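Local coordinates for protein Udp-n-acetylglucosamine pyrophosphorylase (Trypanosoma brucei, PDB 4BQH) that probably makes UDP-N-acetylglucosamine and diphosphate from UTP and N-acetyl-alpha-D-glucosamine 1-phosphate, in nucleotide-sugar biosynthesis, at residues Ser72-Asp80 and Phe321-Val331. Sequence-based numbering, arbitrary orientation.
Sequences SLAEPPAKD and FVRASGKWGVV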
# COMPACT_ATOMS: atom_id res chain seq x y z
N SER A 72 19.90 -3.00 19.75
CA SER A 72 20.39 -1.92 20.61
C SER A 72 21.19 -0.90 19.82
O SER A 72 21.54 0.16 20.35
CB SER A 72 21.22 -2.48 21.77
OG SER A 72 21.80 -3.73 21.43
N LEU A 73 21.47 -1.22 18.55
CA LEU A 73 22.18 -0.29 17.68
C LEU A 73 21.25 0.80 17.13
O LEU A 73 21.72 1.79 16.55
CB LEU A 73 22.85 -1.04 16.51
CG LEU A 73 23.89 -2.14 16.78
CD1 LEU A 73 24.23 -2.86 15.48
CD2 LEU A 73 25.14 -1.56 17.43
N ALA A 74 19.94 0.64 17.32
CA ALA A 74 18.94 1.49 16.66
C ALA A 74 18.97 2.92 17.22
O ALA A 74 19.01 3.11 18.44
CB ALA A 74 17.54 0.87 16.80
N GLU A 75 18.97 3.90 16.33
CA GLU A 75 18.84 5.31 16.71
C GLU A 75 17.59 5.90 16.06
O GLU A 75 17.22 5.49 14.95
CB GLU A 75 20.05 6.11 16.25
CG GLU A 75 21.36 5.69 16.90
CD GLU A 75 21.44 6.03 18.38
OE1 GLU A 75 20.64 6.87 18.87
OE2 GLU A 75 22.29 5.44 19.08
N PRO A 76 16.96 6.87 16.72
CA PRO A 76 15.83 7.53 16.08
C PRO A 76 16.29 8.50 14.99
O PRO A 76 17.48 8.90 14.98
CB PRO A 76 15.17 8.31 17.25
CG PRO A 76 16.24 8.49 18.26
CD PRO A 76 17.27 7.41 18.06
N PRO A 77 15.39 8.88 14.06
CA PRO A 77 15.65 9.98 13.16
C PRO A 77 16.06 11.21 13.98
O PRO A 77 15.45 11.48 15.02
CB PRO A 77 14.28 10.22 12.50
CG PRO A 77 13.63 8.87 12.52
CD PRO A 77 14.05 8.28 13.83
N ALA A 78 17.08 11.92 13.55
CA ALA A 78 17.52 13.09 14.32
C ALA A 78 16.38 14.10 14.42
O ALA A 78 15.61 14.28 13.46
CB ALA A 78 18.75 13.71 13.67
N LYS A 79 16.25 14.73 15.59
CA LYS A 79 15.27 15.79 15.79
C LYS A 79 15.37 16.78 14.64
O LYS A 79 16.47 17.13 14.21
CB LYS A 79 15.53 16.49 17.14
CG LYS A 79 14.27 17.03 17.80
CD LYS A 79 14.41 17.11 19.32
CE LYS A 79 15.13 18.37 19.76
NZ LYS A 79 15.07 18.54 21.24
N ASP A 80 14.21 17.21 14.12
CA ASP A 80 14.13 18.20 13.05
C ASP A 80 14.84 17.80 11.73
O ASP A 80 15.12 18.66 10.91
CB ASP A 80 14.62 19.60 13.52
CG ASP A 80 13.70 20.23 14.57
OD1 ASP A 80 12.49 19.95 14.60
OD2 ASP A 80 14.20 21.05 15.38
N PHE A 321 10.32 3.72 12.65
CA PHE A 321 11.54 3.79 11.84
C PHE A 321 12.76 4.14 12.67
O PHE A 321 12.70 5.01 13.57
CB PHE A 321 11.39 4.77 10.69
CG PHE A 321 10.70 4.17 9.51
CD1 PHE A 321 9.33 4.20 9.42
CD2 PHE A 321 11.43 3.52 8.51
CE1 PHE A 321 8.68 3.60 8.35
CE2 PHE A 321 10.79 2.94 7.41
CZ PHE A 321 9.40 2.97 7.36
N VAL A 322 13.85 3.44 12.38
CA VAL A 322 15.13 3.64 13.07
C VAL A 322 16.26 3.55 12.05
O VAL A 322 16.09 2.99 10.96
CB VAL A 322 15.37 2.57 14.16
CG1 VAL A 322 14.17 2.46 15.11
CG2 VAL A 322 15.65 1.21 13.55
N ARG A 323 17.42 4.08 12.42
CA ARG A 323 18.64 3.86 11.65
C ARG A 323 19.64 3.14 12.55
O ARG A 323 19.91 3.58 13.68
CB ARG A 323 19.23 5.18 11.17
CG ARG A 323 20.26 4.96 10.06
CD ARG A 323 20.91 6.25 9.61
NE ARG A 323 21.83 6.76 10.62
CZ ARG A 323 22.41 7.95 10.56
NH1 ARG A 323 22.16 8.76 9.54
NH2 ARG A 323 23.23 8.34 11.53
N ALA A 324 20.17 2.03 12.07
CA ALA A 324 21.12 1.23 12.85
C ALA A 324 22.36 1.01 12.02
O ALA A 324 22.29 0.46 10.92
CB ALA A 324 20.50 -0.09 13.23
N SER A 325 23.50 1.47 12.53
CA SER A 325 24.76 1.39 11.77
C SER A 325 24.61 1.96 10.37
O SER A 325 25.09 1.39 9.37
CB SER A 325 25.27 -0.06 11.72
OG SER A 325 25.53 -0.56 13.02
N GLY A 326 23.93 3.10 10.30
CA GLY A 326 23.68 3.80 9.05
C GLY A 326 22.64 3.18 8.11
O GLY A 326 22.48 3.66 6.99
N LYS A 327 21.90 2.17 8.56
CA LYS A 327 20.93 1.46 7.71
C LYS A 327 19.52 1.68 8.25
O LYS A 327 19.27 1.45 9.43
CB LYS A 327 21.22 -0.04 7.67
CG LYS A 327 22.65 -0.41 7.27
CD LYS A 327 23.02 0.08 5.87
CE LYS A 327 24.54 0.03 5.69
NZ LYS A 327 24.94 -0.13 4.26
N TRP A 328 18.60 2.09 7.38
CA TRP A 328 17.23 2.37 7.80
C TRP A 328 16.38 1.14 7.80
O TRP A 328 16.48 0.30 6.90
CB TRP A 328 16.60 3.38 6.86
CG TRP A 328 17.16 4.75 7.11
CD1 TRP A 328 18.16 5.39 6.41
CD2 TRP A 328 16.78 5.67 8.19
NE1 TRP A 328 18.42 6.64 6.95
CE2 TRP A 328 17.61 6.86 8.02
CE3 TRP A 328 15.85 5.63 9.22
CZ2 TRP A 328 17.52 7.96 8.88
CZ3 TRP A 328 15.77 6.74 10.08
CH2 TRP A 328 16.58 7.87 9.91
N GLY A 329 15.50 1.04 8.80
CA GLY A 329 14.58 -0.07 8.91
C GLY A 329 13.50 0.24 9.93
O GLY A 329 13.34 1.38 10.36
N VAL A 330 12.75 -0.79 10.30
CA VAL A 330 11.65 -0.64 11.26
C VAL A 330 11.85 -1.61 12.41
O VAL A 330 12.19 -2.80 12.20
CB VAL A 330 10.27 -0.89 10.60
CG1 VAL A 330 9.13 -0.97 11.63
CG2 VAL A 330 9.97 0.20 9.57
N VAL A 331 11.63 -1.12 13.62
CA VAL A 331 11.65 -1.99 14.80
C VAL A 331 10.22 -2.12 15.25
O VAL A 331 9.56 -1.12 15.58
CB VAL A 331 12.51 -1.40 15.94
CG1 VAL A 331 12.29 -2.18 17.25
CG2 VAL A 331 13.99 -1.42 15.55
O HOH W 1 23.38 2.88 15.03
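Pro77 meets the indole of Trp328 at its edge: the proline CA lies in the ring plane, and CG comes 3.9 Å from CZ3 on the six-membered ring. One face of that indole carries the CB of Arg323, 3.7 Å above the plane and over its centre, while Phe423 stacks on the ring from strand 423-427. The Phe321 ring has Val330 CG2 over one face, and Pro77 CD lies 3.5 Å from Phe321 O. Around Glu75 and Arg323, an antiparallel hydrogen-bonded pair, two bonds close the ring: Glu75 N to Arg323 O at 2.8 Å, its donor tilted 33° from the carbonyl plane, and Arg323 N to Glu75 O at 2.9 Å, in the plane of the Glu75 carbonyl and nearly straight at 168°. On the other side of the sheet, Ala74 CB packs 3.8 Å from Val322 CG2, a methyl that the valine torsion (chi1 -52°) sets between its backbone N and carbonyl carbon. Beyond the pair a water links Ser325 N, in the type I' turn from Ala324 to Lys327, to Leu73 O, the second leg being doubtfully short. The hairpin 321-331 gains a short, weakly bonded third strand from far earlier in the chain, resting on Glu75-Arg323, a worked case of edge-strand addition. Arg339 hydrogen-bonds the Ala74 carbonyl. Both hydrogen bonds across the contact are main chain to main chain, and apolar contacts include Ala74 with Val322 on one face and Pro77 at the Trp328 edge on the other, consistent with a pairing that does not require particular side chains at Glu75 and Arg323.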